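Putative alpha-L-fucosidase (PDB 3EYP) probably hydrolyses alpha-L-fucosides, as a glycoside hydrolase family 29 member whose TIM-barrel-type catalytic part is followed by an F5/8 type C domain. Local coordinates at residues I376-L381 with F451-Q456; I319-S324 with K455-F460; N326-A331 with F370-T375. All blocks are in the same frame, centred on the assembly; numbering follows the deposited sequence.

Contact 1 of 3, residues I376-L381 with F451-Q456; sequences IEFDCL and FGVYKQ
V453 is the apolar centre of this contact. Its CB sits over one face of the F378 ring, offset toward the rim, in a CH-pi contact 3.9 Å from the ring centroid. The two methyls divide the work: CG1 lies against CB of L381, while CG2 meets the tip of I376, whose CD1 is 3.8 Å away. F378 reaches V453 because its CG lies between backbone N and carbonyl carbon (chi1 68°).

Where the chain turns at D379, D379 and C380 both face Y454, a classic beta bulge. Y454 O takes the N-H of D379 nearly along its C=O axis, and Y454 N gives its own to C380 O. Beyond the bulge the D379 carboxylate grips the departing chain: OD1 receives Q456 N through its syn lone pair at 2.7 Å, and OD2 forms an equally short salt bridge with K455 NZ, approached from above the carboxylate plane. The Q456 amide closes the cluster, its NE2 donating to D379 O.

V453 with its apolar neighbours and the buried, firmly gripped D379 form the tight part. The loose side faces solvent: K455 is exposed, its chain bent at chi2 and chi4 so that NZ folds back to D379 and Q456 O; E377, also exposed, brings no charged atom into contact.

Strands 380-385 and 447-454 are antiparallel neighbours in one sheet of the F5/8 type C domain, whereas 376-378, before the corner, runs at 89° to 451-454 and pairs with the far side of strand 423-432. V430 and A432 there pack on F378; W279 of helix 275-283 bonds to Q456 OE1.

Contact 2 of 3, residues I319-S324 with K455-F460; sequences IDETFS and KQSPVF
The last turn of helix 306-323 is met here by the C-terminal tail, which has left strand 447-454 and runs on without regular structure. T322 is buried between them, as is S457. The T322 CB lies 4.0 Å from S457 N, with K455 O scarcely farther, and there the side chain forks. CG2, anti to the backbone N, rests against Q456 CA and K455 O on one side and over the centre of the F323 ring, 3.7 Å above its plane. OG1, anti to the carbonyl carbon (chi1 -66°), accepts the N-H of S457 at 2.8 Å from N, with an angle of 155° at the hydrogen; the same oxygen is also hydrogen-bonded to G318 O one turn back within the helix, so one atom serves helix and tail together.

S457 answers from the tail with an ST turn: its OG, anti to its own backbone N (chi1 166°), accepts from V459 N at 2.9 Å. That hydroxyl donates a hydrogen bond to E321 OE1, 2.7 Å away, from above the carboxylate plane. An alanine in place of S457 removes the hydroxyl and with it the bonds to E321 OE1 and from V459 N, and would probably leave this part of the tail less well held. E321 reaches S457 with an extended chain, its CB passing alongside S457 CB, while its other oxygen, OE2, is bonded to Q317 within the helix.

At the last ordered residue, the F460 ring brings its CZ to 3.7 Å from I319 N and CE2 near T322 OG1, and it stacks on W279 of helix 275-283. Toward the strand, one water bridges the segments, donating to T322 O and accepting from K455 N at 2.9 Å from its oxygen.

Contact 3 of 3, residues N326-A331 with F370-T375; sequences NLLRGA and FTLPKT
Two successive beta turns, type I over N326-R329 and type II over L328-A331, shape 326-331 into a curl whose projections fit against the end of strand 366-372. L328 is the main bump. Its CD1 stands over the centre of the F370 ring, 3.9 Å above the plane, the two side chains crossing at about a right angle. A331 fills the next position: its CB meets the edge of the same ring and lies 3.9 Å from F370 CB, so L328 and A331 take a face and an edge of one phenyl group.

The reverse fit is made by L372. One branch, CD2, pushes into the concave side of the curl, 3.2 Å from L327 O and 3.8 Å from L328 CA, with A331 CB also close. On the side of the turn facing away from L372, N326 OD1 accepts from L328 N in an Asx turn and also from V453 N of strand 447-454.

Between the segments themselves the contact is almost wholly apolar, helped by a CA-H...O contact from A331 CA to T371 O, 3.4 Å apart. The fit here thus rests on shape and apolar contact; the polar tethers lie beside it, within the turns, at K332 with T371 and at strand 447-454.

The three contacts lie at and beside the F5/8 type C domain, at different depths. Contact 1 is the most buried and joins adjacent strands of a sheet, pairing an apolar half with a polar, partly charged one. Contact 2 continues from it through the shared K455 and Q456, but it is partly exposed and mostly polar, tying the C-terminal tail to helix 306-323; F323 of that helix packs on Y454 and C380 of contact 1. Contact 3, also partly buried, is apolar and belongs to the linker that follows the same helix. It meets contact 1 through backbone and N326 bonds to strand 447-454, which thus borders both helix end and linker.

Contact 1 of 3, residues I376-L381 with F451-Q456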
ATOM      1  N   ILE A 376     -24.095 -23.162  -2.553  1.00 58.18           N
ATOM      2  CA  ILE A 376     -23.277 -22.375  -1.622  1.00 56.22           C
ATOM      3  C   ILE A 376     -23.912 -21.032  -1.307  1.00 54.29           C
ATOM      4  O   ILE A 376     -24.723 -20.503  -2.061  1.00 53.47           O
ATOM      5  CB  ILE A 376     -21.861 -22.121  -2.220  1.00 56.12           C
ATOM      6  CG1 ILE A 376     -21.964 -21.306  -3.523  1.00 54.89           C
ATOM      7  CG2 ILE A 376     -21.158 -23.434  -2.443  1.00 55.18           C
ATOM      8  CD1 ILE A 376     -20.618 -20.872  -4.149  1.00 54.58           C
ATOM      9  N   GLU A 377     -23.512 -20.481  -0.164  1.00 53.31           N
ATOM     10  CA  GLU A 377     -23.869 -19.104   0.208  1.00 51.81           C
ATOM     11  C   GLU A 377     -22.599 -18.228   0.293  1.00 50.37           C
ATOM     12  O   GLU A 377     -21.628 -18.543   0.998  1.00 48.73           O
ATOM     13  CB  GLU A 377     -24.616 -19.051   1.530  1.00 52.09           C
ATOM     14  CG  GLU A 377     -25.285 -17.732   1.766  1.00 56.27           C
ATOM     15  CD  GLU A 377     -25.791 -17.543   3.205  1.00 61.95           C
ATOM     16  OE1 GLU A 377     -25.365 -18.292   4.121  1.00 65.82           O
ATOM     17  OE2 GLU A 377     -26.615 -16.618   3.402  1.00 64.51           O
ATOM     18  N   PHE A 378     -22.613 -17.139  -0.461  1.00 49.07           N
ATOM     19  CA  PHE A 378     -21.464 -16.189  -0.433  1.00 47.98           C
ATOM     20  C   PHE A 378     -21.877 -14.728  -0.477  1.00 47.08           C
ATOM     21  O   PHE A 378     -22.937 -14.368  -0.972  1.00 46.41           O
ATOM     22  CB  PHE A 378     -20.428 -16.520  -1.521  1.00 47.92           C
ATOM     23  CG  PHE A 378     -20.925 -16.292  -2.938  1.00 49.79           C
ATOM     24  CD1 PHE A 378     -20.639 -15.117  -3.604  1.00 48.70           C
ATOM     25  CD2 PHE A 378     -21.663 -17.272  -3.592  1.00 49.06           C
ATOM     26  CE1 PHE A 378     -21.099 -14.899  -4.909  1.00 49.73           C
ATOM     27  CE2 PHE A 378     -22.133 -17.072  -4.883  1.00 51.47           C
ATOM     28  CZ  PHE A 378     -21.854 -15.879  -5.549  1.00 52.15           C
ATOM     29  N   ASP A 379     -20.966 -13.892   0.010  1.00 46.43           N
ATOM     30  CA  ASP A 379     -21.185 -12.456   0.102  1.00 46.31           C
ATOM     31  C   ASP A 379     -19.915 -11.609  -0.190  1.00 46.73           C
ATOM     32  O   ASP A 379     -19.815 -10.467   0.189  1.00 47.19           O
ATOM     33  CB  ASP A 379     -21.747 -12.102   1.492  1.00 47.21           C
ATOM     34  CG  ASP A 379     -20.798 -12.449   2.652  1.00 48.79           C
ATOM     35  OD1 ASP A 379     -19.655 -12.922   2.419  1.00 51.32           O
ATOM     36  OD2 ASP A 379     -21.214 -12.264   3.839  1.00 51.41           O
ATOM     37  N   CYS A 380     -18.967 -12.230  -0.860  1.00 46.97           N
ATOM     38  CA  CYS A 380     -17.673 -11.615  -1.205  1.00 47.19           C
ATOM     39  C   CYS A 380     -17.060 -12.425  -2.337  1.00 46.44           C
ATOM     40  O   CYS A 380     -17.257 -13.616  -2.404  1.00 46.93           O
ATOM     41  CB  CYS A 380     -16.733 -11.653   0.034  1.00 46.14           C
ATOM     42  SG  CYS A 380     -15.193 -10.760  -0.196  1.00 54.22           S
ATOM     43  N   LEU A 381     -16.360 -11.752  -3.234  1.00 45.48           N
ATOM     44  CA  LEU A 381     -15.589 -12.397  -4.280  1.00 44.98           C
ATOM     45  C   LEU A 381     -14.341 -11.577  -4.596  1.00 45.87           C
ATOM     46  O   LEU A 381     -14.236 -10.380  -4.255  1.00 44.94           O
ATOM     47  CB  LEU A 381     -16.383 -12.657  -5.569  1.00 45.31           C
ATOM     48  CG  LEU A 381     -17.017 -11.456  -6.274  1.00 43.70           C
ATOM     49  CD1 LEU A 381     -15.988 -10.739  -7.183  1.00 38.97           C
ATOM     50  CD2 LEU A 381     -18.299 -11.837  -7.026  1.00 46.31           C
ATOM     51  N   PHE A 451      -9.659 -16.775  -9.057  1.00 45.63           N
ATOM     52  CA  PHE A 451     -11.064 -16.363  -8.940  1.00 44.85           C
ATOM     53  C   PHE A 451     -11.730 -17.152  -7.827  1.00 44.83           C
ATOM     54  O   PHE A 451     -11.548 -18.346  -7.730  1.00 46.32           O
ATOM     55  CB  PHE A 451     -11.846 -16.510 -10.251  1.00 45.25           C
ATOM     56  CG  PHE A 451     -13.289 -16.042 -10.148  1.00 45.52           C
ATOM     57  CD1 PHE A 451     -13.590 -14.703  -9.954  1.00 44.81           C
ATOM     58  CD2 PHE A 451     -14.349 -16.950 -10.270  1.00 47.81           C
ATOM     59  CE1 PHE A 451     -14.884 -14.304  -9.872  1.00 46.34           C
ATOM     60  CE2 PHE A 451     -15.649 -16.552 -10.182  1.00 46.67           C
ATOM     61  CZ  PHE A 451     -15.942 -15.250  -9.984  1.00 45.93           C
ATOM     62  N   GLY A 452     -12.427 -16.458  -6.947  1.00 43.65           N
ATOM     63  CA  GLY A 452     -13.083 -17.080  -5.826  1.00 44.08           C
ATOM     64  C   GLY A 452     -14.285 -16.327  -5.302  1.00 44.21           C
ATOM     65  O   GLY A 452     -14.508 -15.161  -5.589  1.00 42.91           O
ATOM     66  N   VAL A 453     -15.120 -17.068  -4.606  1.00 45.74           N
ATOM     67  CA  VAL A 453     -16.182 -16.458  -3.829  1.00 45.18           C
ATOM     68  C   VAL A 453     -16.044 -16.978  -2.411  1.00 46.13           C
ATOM     69  O   VAL A 453     -15.494 -18.072  -2.125  1.00 47.13           O
ATOM     70  CB  VAL A 453     -17.535 -16.738  -4.404  1.00 45.91           C
ATOM     71  CG1 VAL A 453     -17.576 -16.346  -5.905  1.00 45.47           C
ATOM     72  CG2 VAL A 453     -17.916 -18.255  -4.164  1.00 44.82           C
ATOM     73  N   TYR A 454     -16.545 -16.174  -1.514  1.00 46.27           N
ATOM     74  CA  TYR A 454     -16.232 -16.372  -0.110  1.00 46.33           C
ATOM     75  C   TYR A 454     -17.350 -15.889   0.795  1.00 47.05           C
ATOM     76  O   TYR A 454     -18.278 -15.156   0.408  1.00 45.72           O
ATOM     77  CB  TYR A 454     -14.926 -15.634   0.243  1.00 46.91           C
ATOM     78  CG  TYR A 454     -13.785 -15.808  -0.771  1.00 46.60           C
ATOM     79  CD1 TYR A 454     -12.836 -16.803  -0.594  1.00 47.51           C
ATOM     80  CD2 TYR A 454     -13.663 -14.975  -1.881  1.00 45.66           C
ATOM     81  CE1 TYR A 454     -11.794 -17.016  -1.506  1.00 47.77           C
ATOM     82  CE2 TYR A 454     -12.639 -15.169  -2.822  1.00 45.62           C
ATOM     83  CZ  TYR A 454     -11.698 -16.193  -2.627  1.00 45.21           C
ATOM     84  OH  TYR A 454     -10.662 -16.399  -3.505  1.00 45.20           O
ATOM     85  N   LYS A 455     -17.235 -16.311   2.040  1.00 47.03           N
ATOM     86  CA  LYS A 455     -18.160 -15.867   3.038  1.00 48.49           C
ATOM     87  C   LYS A 455     -17.360 -15.033   4.068  1.00 48.15           C
ATOM     88  O   LYS A 455     -16.358 -15.492   4.640  1.00 48.02           O
ATOM     89  CB  LYS A 455     -18.875 -17.075   3.682  1.00 48.67           C
ATOM     90  CG  LYS A 455     -19.822 -16.720   4.808  1.00 51.84           C
ATOM     91  CD  LYS A 455     -20.942 -15.818   4.451  1.00 56.76           C
ATOM     92  CE  LYS A 455     -21.450 -15.054   5.711  1.00 60.48           C
ATOM     93  NZ  LYS A 455     -20.670 -13.739   6.029  1.00 57.72           N
ATOM     94  N   GLN A 456     -17.802 -13.799   4.245  1.00 47.72           N
ATOM     95  CA  GLN A 456     -17.062 -12.837   5.079  1.00 46.98           C
ATOM     96  C   GLN A 456     -17.087 -13.310   6.518  1.00 47.08           C
ATOM     97  O   GLN A 456     -18.104 -13.791   6.994  1.00 45.41           O
ATOM     98  CB  GLN A 456     -17.641 -11.430   4.991  1.00 46.72           C
ATOM     99  CG  GLN A 456     -17.395 -10.743   3.701  1.00 47.89           C
ATOM    100  CD  GLN A 456     -18.066  -9.432   3.618  1.00 48.52           C
ATOM    101  OE1 GLN A 456     -17.790  -8.534   4.433  1.00 50.62           O
ATOM    102  NE2 GLN A 456     -18.955  -9.266   2.619  1.00 46.10           N
TER

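Contact 2 of 3, residues I319-S324 with K455-F460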
ATOM      1  N   ILE A 319      -9.571 -11.272   7.761  1.00 44.57           N
ATOM      2  CA  ILE A 319      -9.171 -11.422   6.398  1.00 44.91           C
ATOM      3  C   ILE A 319      -8.875 -12.923   6.206  1.00 46.44           C
ATOM      4  O   ILE A 319      -9.325 -13.572   5.226  1.00 46.57           O
ATOM      5  CB  ILE A 319      -7.910 -10.537   6.005  1.00 45.27           C
ATOM      6  CG1 ILE A 319      -8.272  -9.050   5.893  1.00 44.28           C
ATOM      7  CG2 ILE A 319      -7.333 -10.917   4.639  1.00 45.41           C
ATOM      8  CD1 ILE A 319      -7.006  -8.100   6.061  1.00 44.74           C
ATOM      9  N   ASP A 320      -8.132 -13.478   7.156  1.00 46.70           N
ATOM     10  CA  ASP A 320      -7.712 -14.877   7.040  1.00 47.67           C
ATOM     11  C   ASP A 320      -8.904 -15.803   6.960  1.00 47.74           C
ATOM     12  O   ASP A 320      -8.999 -16.619   6.042  1.00 48.20           O
ATOM     13  CB  ASP A 320      -6.760 -15.277   8.147  1.00 48.92           C
ATOM     14  CG  ASP A 320      -5.336 -14.762   7.902  1.00 50.48           C
ATOM     15  OD1 ASP A 320      -5.013 -14.202   6.819  1.00 54.69           O
ATOM     16  OD2 ASP A 320      -4.541 -14.918   8.834  1.00 57.30           O
ATOM     17  N   GLU A 321      -9.865 -15.600   7.850  1.00 47.03           N
ATOM     18  CA  GLU A 321     -11.061 -16.443   7.850  1.00 48.33           C
ATOM     19  C   GLU A 321     -11.848 -16.302   6.581  1.00 48.49           C
ATOM     20  O   GLU A 321     -12.337 -17.264   6.048  1.00 48.26           O
ATOM     21  CB  GLU A 321     -11.993 -16.182   9.013  1.00 48.48           C
ATOM     22  CG  GLU A 321     -11.313 -16.487  10.283  1.00 53.68           C
ATOM     23  CD  GLU A 321     -12.200 -16.439  11.450  1.00 60.64           C
ATOM     24  OE1 GLU A 321     -13.357 -15.840  11.325  1.00 62.21           O
ATOM     25  OE2 GLU A 321     -11.705 -17.024  12.485  1.00 63.08           O
ATOM     26  N   THR A 322     -11.965 -15.079   6.103  1.00 48.21           N
ATOM     27  CA  THR A 322     -12.769 -14.798   4.933  1.00 48.38           C
ATOM     28  C   THR A 322     -12.260 -15.544   3.701  1.00 48.81           C
ATOM     29  O   THR A 322     -13.033 -16.208   3.025  1.00 49.59           O
ATOM     30  CB  THR A 322     -12.870 -13.262   4.664  1.00 48.71           C
ATOM     31  OG1 THR A 322     -13.588 -12.654   5.735  1.00 48.09           O
ATOM     32  CG2 THR A 322     -13.607 -12.988   3.318  1.00 47.26           C
ATOM     33  N   PHE A 323     -10.952 -15.446   3.435  1.00 49.18           N
ATOM     34  CA  PHE A 323     -10.343 -15.940   2.185  1.00 49.51           C
ATOM     35  C   PHE A 323      -9.729 -17.359   2.302  1.00 50.87           C
ATOM     36  O   PHE A 323      -9.154 -17.887   1.369  1.00 51.10           O
ATOM     37  CB  PHE A 323      -9.365 -14.901   1.613  1.00 49.01           C
ATOM     38  CG  PHE A 323     -10.046 -13.577   1.291  1.00 49.61           C
ATOM     39  CD1 PHE A 323     -10.849 -13.455   0.162  1.00 46.00           C
ATOM     40  CD2 PHE A 323      -9.947 -12.482   2.158  1.00 49.65           C
ATOM     41  CE1 PHE A 323     -11.490 -12.253  -0.140  1.00 46.11           C
ATOM     42  CE2 PHE A 323     -10.601 -11.261   1.859  1.00 49.12           C
ATOM     43  CZ  PHE A 323     -11.355 -11.147   0.734  1.00 47.97           C
ATOM     44  N   SER A 324      -9.951 -17.982   3.442  1.00 52.60           N
ATOM     45  CA  SER A 324      -9.402 -19.309   3.697  1.00 54.01           C
ATOM     46  C   SER A 324     -10.089 -20.341   2.815  1.00 53.79           C
ATOM     47  O   SER A 324      -9.478 -21.282   2.352  1.00 56.36           O
ATOM     48  CB  SER A 324      -9.536 -19.726   5.164  1.00 54.09           C
ATOM     49  OG  SER A 324     -10.907 -19.773   5.556  1.00 56.51           O
ATOM     50  N   LYS A 455     -17.235 -16.311   2.040  1.00 47.03           N
ATOM     51  CA  LYS A 455     -18.160 -15.867   3.038  1.00 48.49           C
ATOM     52  C   LYS A 455     -17.360 -15.033   4.068  1.00 48.15           C
ATOM     53  O   LYS A 455     -16.358 -15.492   4.640  1.00 48.02           O
ATOM     54  CB  LYS A 455     -18.875 -17.075   3.682  1.00 48.67           C
ATOM     55  CG  LYS A 455     -19.822 -16.720   4.808  1.00 51.84           C
ATOM     56  CD  LYS A 455     -20.942 -15.818   4.451  1.00 56.76           C
ATOM     57  CE  LYS A 455     -21.450 -15.054   5.711  1.00 60.48           C
ATOM     58  NZ  LYS A 455     -20.670 -13.739   6.029  1.00 57.72           N
ATOM     59  N   GLN A 456     -17.802 -13.799   4.245  1.00 47.72           N
ATOM     60  CA  GLN A 456     -17.062 -12.837   5.079  1.00 46.98           C
ATOM     61  C   GLN A 456     -17.087 -13.310   6.518  1.00 47.08           C
ATOM     62  O   GLN A 456     -18.104 -13.791   6.994  1.00 45.41           O
ATOM     63  CB  GLN A 456     -17.641 -11.430   4.991  1.00 46.72           C
ATOM     64  CG  GLN A 456     -17.395 -10.743   3.701  1.00 47.89           C
ATOM     65  CD  GLN A 456     -18.066  -9.432   3.618  1.00 48.52           C
ATOM     66  OE1 GLN A 456     -17.790  -8.534   4.433  1.00 50.62           O
ATOM     67  NE2 GLN A 456     -18.955  -9.266   2.619  1.00 46.10           N
ATOM     68  N   SER A 457     -15.956 -13.139   7.183  1.00 47.15           N
ATOM     69  CA  SER A 457     -15.763 -13.573   8.576  1.00 48.68           C
ATOM     70  C   SER A 457     -16.753 -12.925   9.507  1.00 49.95           C
ATOM     71  O   SER A 457     -17.150 -11.773   9.326  1.00 48.56           O
ATOM     72  CB  SER A 457     -14.318 -13.305   9.084  1.00 49.21           C
ATOM     73  OG  SER A 457     -14.222 -13.416  10.500  1.00 50.27           O
ATOM     74  N   PRO A 458     -17.154 -13.664  10.542  1.00 50.62           N
ATOM     75  CA  PRO A 458     -17.998 -13.027  11.540  1.00 51.53           C
ATOM     76  C   PRO A 458     -17.307 -11.884  12.244  1.00 51.95           C
ATOM     77  O   PRO A 458     -17.930 -11.004  12.796  1.00 51.87           O
ATOM     78  CB  PRO A 458     -18.258 -14.165  12.520  1.00 52.08           C
ATOM     79  CG  PRO A 458     -18.120 -15.367  11.694  1.00 51.77           C
ATOM     80  CD  PRO A 458     -17.028 -15.104  10.767  1.00 51.41           C
ATOM     81  N   VAL A 459     -15.989 -11.912  12.203  1.00 52.53           N
ATOM     82  CA  VAL A 459     -15.207 -10.836  12.793  1.00 52.68           C
ATOM     83  C   VAL A 459     -15.701  -9.523  12.279  1.00 52.67           C
ATOM     84  O   VAL A 459     -15.691  -8.560  12.978  1.00 54.97           O
ATOM     85  CB  VAL A 459     -13.681 -10.939  12.472  1.00 52.97           C
ATOM     86  CG1 VAL A 459     -12.972  -9.614  12.923  1.00 51.39           C
ATOM     87  CG2 VAL A 459     -13.067 -12.185  13.159  1.00 50.04           C
ATOM     88  N   PHE A 460     -16.165  -9.517  11.049  1.00 52.73           N
ATOM     89  CA  PHE A 460     -16.628  -8.298  10.380  1.00 52.25           C
ATOM     90  C   PHE A 460     -18.128  -8.121  10.544  1.00 54.01           C
ATOM     91  O   PHE A 460     -18.788  -7.630   9.595  1.00 55.99           O
ATOM     92  CB  PHE A 460     -16.334  -8.325   8.856  1.00 51.04           C
ATOM     93  CG  PHE A 460     -14.883  -8.484   8.497  1.00 48.35           C
ATOM     94  CD1 PHE A 460     -13.880  -7.930   9.272  1.00 44.78           C
ATOM     95  CD2 PHE A 460     -14.519  -9.123   7.338  1.00 45.23           C
ATOM     96  CE1 PHE A 460     -12.550  -8.077   8.915  1.00 40.56           C
ATOM     97  CE2 PHE A 460     -13.189  -9.289   6.997  1.00 44.54           C
ATOM     98  CZ  PHE A 460     -12.214  -8.742   7.765  1.00 42.55           C
TER
HETATM   99  O   HOH W   1     -15.162 -18.324   2.583  1.00 60.58           O

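Contact 3 of 3, residues N326-A331 with F370-T375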
ATOM      1  N   ASN A 326     -12.140 -20.805  -0.588  1.00 51.34           N
ATOM      2  CA  ASN A 326     -12.754 -20.489  -1.875  1.00 51.31           C
ATOM      3  C   ASN A 326     -13.903 -21.484  -2.105  1.00 51.63           C
ATOM      4  O   ASN A 326     -13.678 -22.676  -2.338  1.00 50.99           O
ATOM      5  CB  ASN A 326     -11.729 -20.585  -2.993  1.00 50.94           C
ATOM      6  CG  ASN A 326     -12.273 -20.158  -4.305  1.00 49.93           C
ATOM      7  OD1 ASN A 326     -13.484 -19.912  -4.457  1.00 48.29           O
ATOM      8  ND2 ASN A 326     -11.389 -20.075  -5.283  1.00 48.91           N
ATOM      9  N   LEU A 327     -15.116 -20.962  -2.005  1.00 52.44           N
ATOM     10  CA  LEU A 327     -16.341 -21.766  -2.081  1.00 52.48           C
ATOM     11  C   LEU A 327     -16.535 -22.360  -3.462  1.00 53.55           C
ATOM     12  O   LEU A 327     -17.384 -23.243  -3.671  1.00 53.92           O
ATOM     13  CB  LEU A 327     -17.564 -20.952  -1.690  1.00 52.67           C
ATOM     14  CG  LEU A 327     -17.513 -20.525  -0.219  1.00 52.81           C
ATOM     15  CD1 LEU A 327     -18.747 -19.721   0.167  1.00 51.31           C
ATOM     16  CD2 LEU A 327     -17.305 -21.770   0.709  1.00 50.20           C
ATOM     17  N   LEU A 328     -15.739 -21.899  -4.409  1.00 53.22           N
ATOM     18  CA  LEU A 328     -15.846 -22.452  -5.752  1.00 54.35           C
ATOM     19  C   LEU A 328     -15.047 -23.740  -5.836  1.00 56.02           C
ATOM     20  O   LEU A 328     -15.173 -24.488  -6.806  1.00 56.75           O
ATOM     21  CB  LEU A 328     -15.333 -21.496  -6.833  1.00 52.97           C
ATOM     22  CG  LEU A 328     -16.095 -20.202  -7.023  1.00 51.27           C
ATOM     23  CD1 LEU A 328     -15.446 -19.403  -8.150  1.00 44.88           C
ATOM     24  CD2 LEU A 328     -17.593 -20.457  -7.254  1.00 50.17           C
ATOM     25  N   ARG A 329     -14.192 -24.013  -4.853  1.00 57.38           N
ATOM     26  CA  ARG A 329     -13.322 -25.158  -5.029  1.00 59.35           C
ATOM     27  C   ARG A 329     -14.151 -26.429  -5.123  1.00 59.28           C
ATOM     28  O   ARG A 329     -15.148 -26.612  -4.464  1.00 59.44           O
ATOM     29  CB  ARG A 329     -12.201 -25.211  -4.008  1.00 60.14           C
ATOM     30  CG  ARG A 329     -10.941 -24.513  -4.628  1.00 62.80           C
ATOM     31  CD  ARG A 329      -9.851 -24.249  -3.597  1.00 67.59           C
ATOM     32  NE  ARG A 329      -9.434 -25.501  -2.983  1.00 70.40           N
ATOM     33  CZ  ARG A 329      -8.522 -26.322  -3.484  1.00 73.14           C
ATOM     34  NH1 ARG A 329      -8.244 -27.443  -2.831  1.00 75.54           N
ATOM     35  NH2 ARG A 329      -7.888 -26.031  -4.621  1.00 72.71           N
ATOM     36  N   GLY A 330     -13.754 -27.275  -6.032  1.00 59.66           N
ATOM     37  CA  GLY A 330     -14.449 -28.539  -6.187  1.00 59.81           C
ATOM     38  C   GLY A 330     -15.410 -28.485  -7.332  1.00 59.41           C
ATOM     39  O   GLY A 330     -15.928 -29.526  -7.769  1.00 59.87           O
ATOM     40  N   ALA A 331     -15.603 -27.270  -7.842  1.00 57.90           N
ATOM     41  CA  ALA A 331     -16.540 -27.029  -8.970  1.00 57.46           C
ATOM     42  C   ALA A 331     -16.152 -27.780 -10.231  1.00 56.24           C
ATOM     43  O   ALA A 331     -14.995 -28.155 -10.441  1.00 56.30           O
ATOM     44  CB  ALA A 331     -16.703 -25.507  -9.279  1.00 57.27           C
ATOM     45  N   PHE A 370     -18.963 -22.123 -13.280  1.00 49.96           N
ATOM     46  CA  PHE A 370     -18.567 -22.989 -12.206  1.00 50.33           C
ATOM     47  C   PHE A 370     -19.823 -23.634 -11.719  1.00 51.72           C
ATOM     48  O   PHE A 370     -20.742 -22.956 -11.277  1.00 52.47           O
ATOM     49  CB  PHE A 370     -17.892 -22.198 -11.069  1.00 49.68           C
ATOM     50  CG  PHE A 370     -16.696 -21.392 -11.510  1.00 48.01           C
ATOM     51  CD1 PHE A 370     -15.434 -21.877 -11.336  1.00 47.05           C
ATOM     52  CD2 PHE A 370     -16.858 -20.172 -12.118  1.00 48.68           C
ATOM     53  CE1 PHE A 370     -14.322 -21.125 -11.747  1.00 47.79           C
ATOM     54  CE2 PHE A 370     -15.768 -19.427 -12.543  1.00 46.39           C
ATOM     55  CZ  PHE A 370     -14.519 -19.903 -12.352  1.00 47.41           C
ATOM     56  N   THR A 371     -19.859 -24.954 -11.851  1.00 53.13           N
ATOM     57  CA  THR A 371     -21.008 -25.756 -11.379  1.00 53.97           C
ATOM     58  C   THR A 371     -20.641 -26.482 -10.096  1.00 54.73           C
ATOM     59  O   THR A 371     -19.727 -27.315 -10.022  1.00 54.92           O
ATOM     60  CB  THR A 371     -21.509 -26.733 -12.462  1.00 53.66           C
ATOM     61  OG1 THR A 371     -21.901 -26.007 -13.636  1.00 54.91           O
ATOM     62  CG2 THR A 371     -22.717 -27.513 -11.958  1.00 54.86           C
ATOM     63  N   LEU A 372     -21.338 -26.090  -9.054  1.00 56.85           N
ATOM     64  CA  LEU A 372     -21.029 -26.537  -7.716  1.00 58.42           C
ATOM     65  C   LEU A 372     -21.847 -27.762  -7.351  1.00 59.51           C
ATOM     66  O   LEU A 372     -23.032 -27.799  -7.601  1.00 59.73           O
ATOM     67  CB  LEU A 372     -21.325 -25.427  -6.704  1.00 59.08           C
ATOM     68  CG  LEU A 372     -20.403 -24.223  -6.923  1.00 60.45           C
ATOM     69  CD1 LEU A 372     -21.140 -22.916  -6.673  1.00 62.09           C
ATOM     70  CD2 LEU A 372     -19.145 -24.349  -6.088  1.00 62.62           C
ATOM     71  N   PRO A 373     -21.217 -28.754  -6.736  1.00 60.99           N
ATOM     72  CA  PRO A 373     -21.943 -29.985  -6.392  1.00 62.56           C
ATOM     73  C   PRO A 373     -23.107 -29.737  -5.467  1.00 63.53           C
ATOM     74  O   PRO A 373     -24.148 -30.375  -5.571  1.00 64.90           O
ATOM     75  CB  PRO A 373     -20.887 -30.824  -5.673  1.00 62.03           C
ATOM     76  CG  PRO A 373     -19.831 -29.861  -5.291  1.00 61.93           C
ATOM     77  CD  PRO A 373     -19.803 -28.833  -6.348  1.00 61.54           C
ATOM     78  N   LYS A 374     -22.919 -28.816  -4.542  1.00 64.05           N
ATOM     79  CA  LYS A 374     -24.014 -28.391  -3.662  1.00 64.01           C
ATOM     80  C   LYS A 374     -24.119 -26.871  -3.662  1.00 63.66           C
ATOM     81  O   LYS A 374     -23.118 -26.173  -3.857  1.00 64.02           O
ATOM     82  CB  LYS A 374     -23.783 -28.924  -2.233  1.00 64.63           C
ATOM     83  N   THR A 375     -25.309 -26.358  -3.421  1.00 62.55           N
ATOM     84  CA  THR A 375     -25.469 -24.911  -3.388  1.00 62.25           C
ATOM     85  C   THR A 375     -24.737 -24.255  -2.205  1.00 60.48           C
ATOM     86  O   THR A 375     -24.745 -24.700  -1.059  1.00 60.34           O
ATOM     87  CB  THR A 375     -26.922 -24.421  -3.438  1.00 62.66           C
ATOM     88  OG1 THR A 375     -27.390 -24.138  -2.120  1.00 65.16           O
ATOM     89  CG2 THR A 375     -27.823 -25.391  -4.143  1.00 63.51           C
TER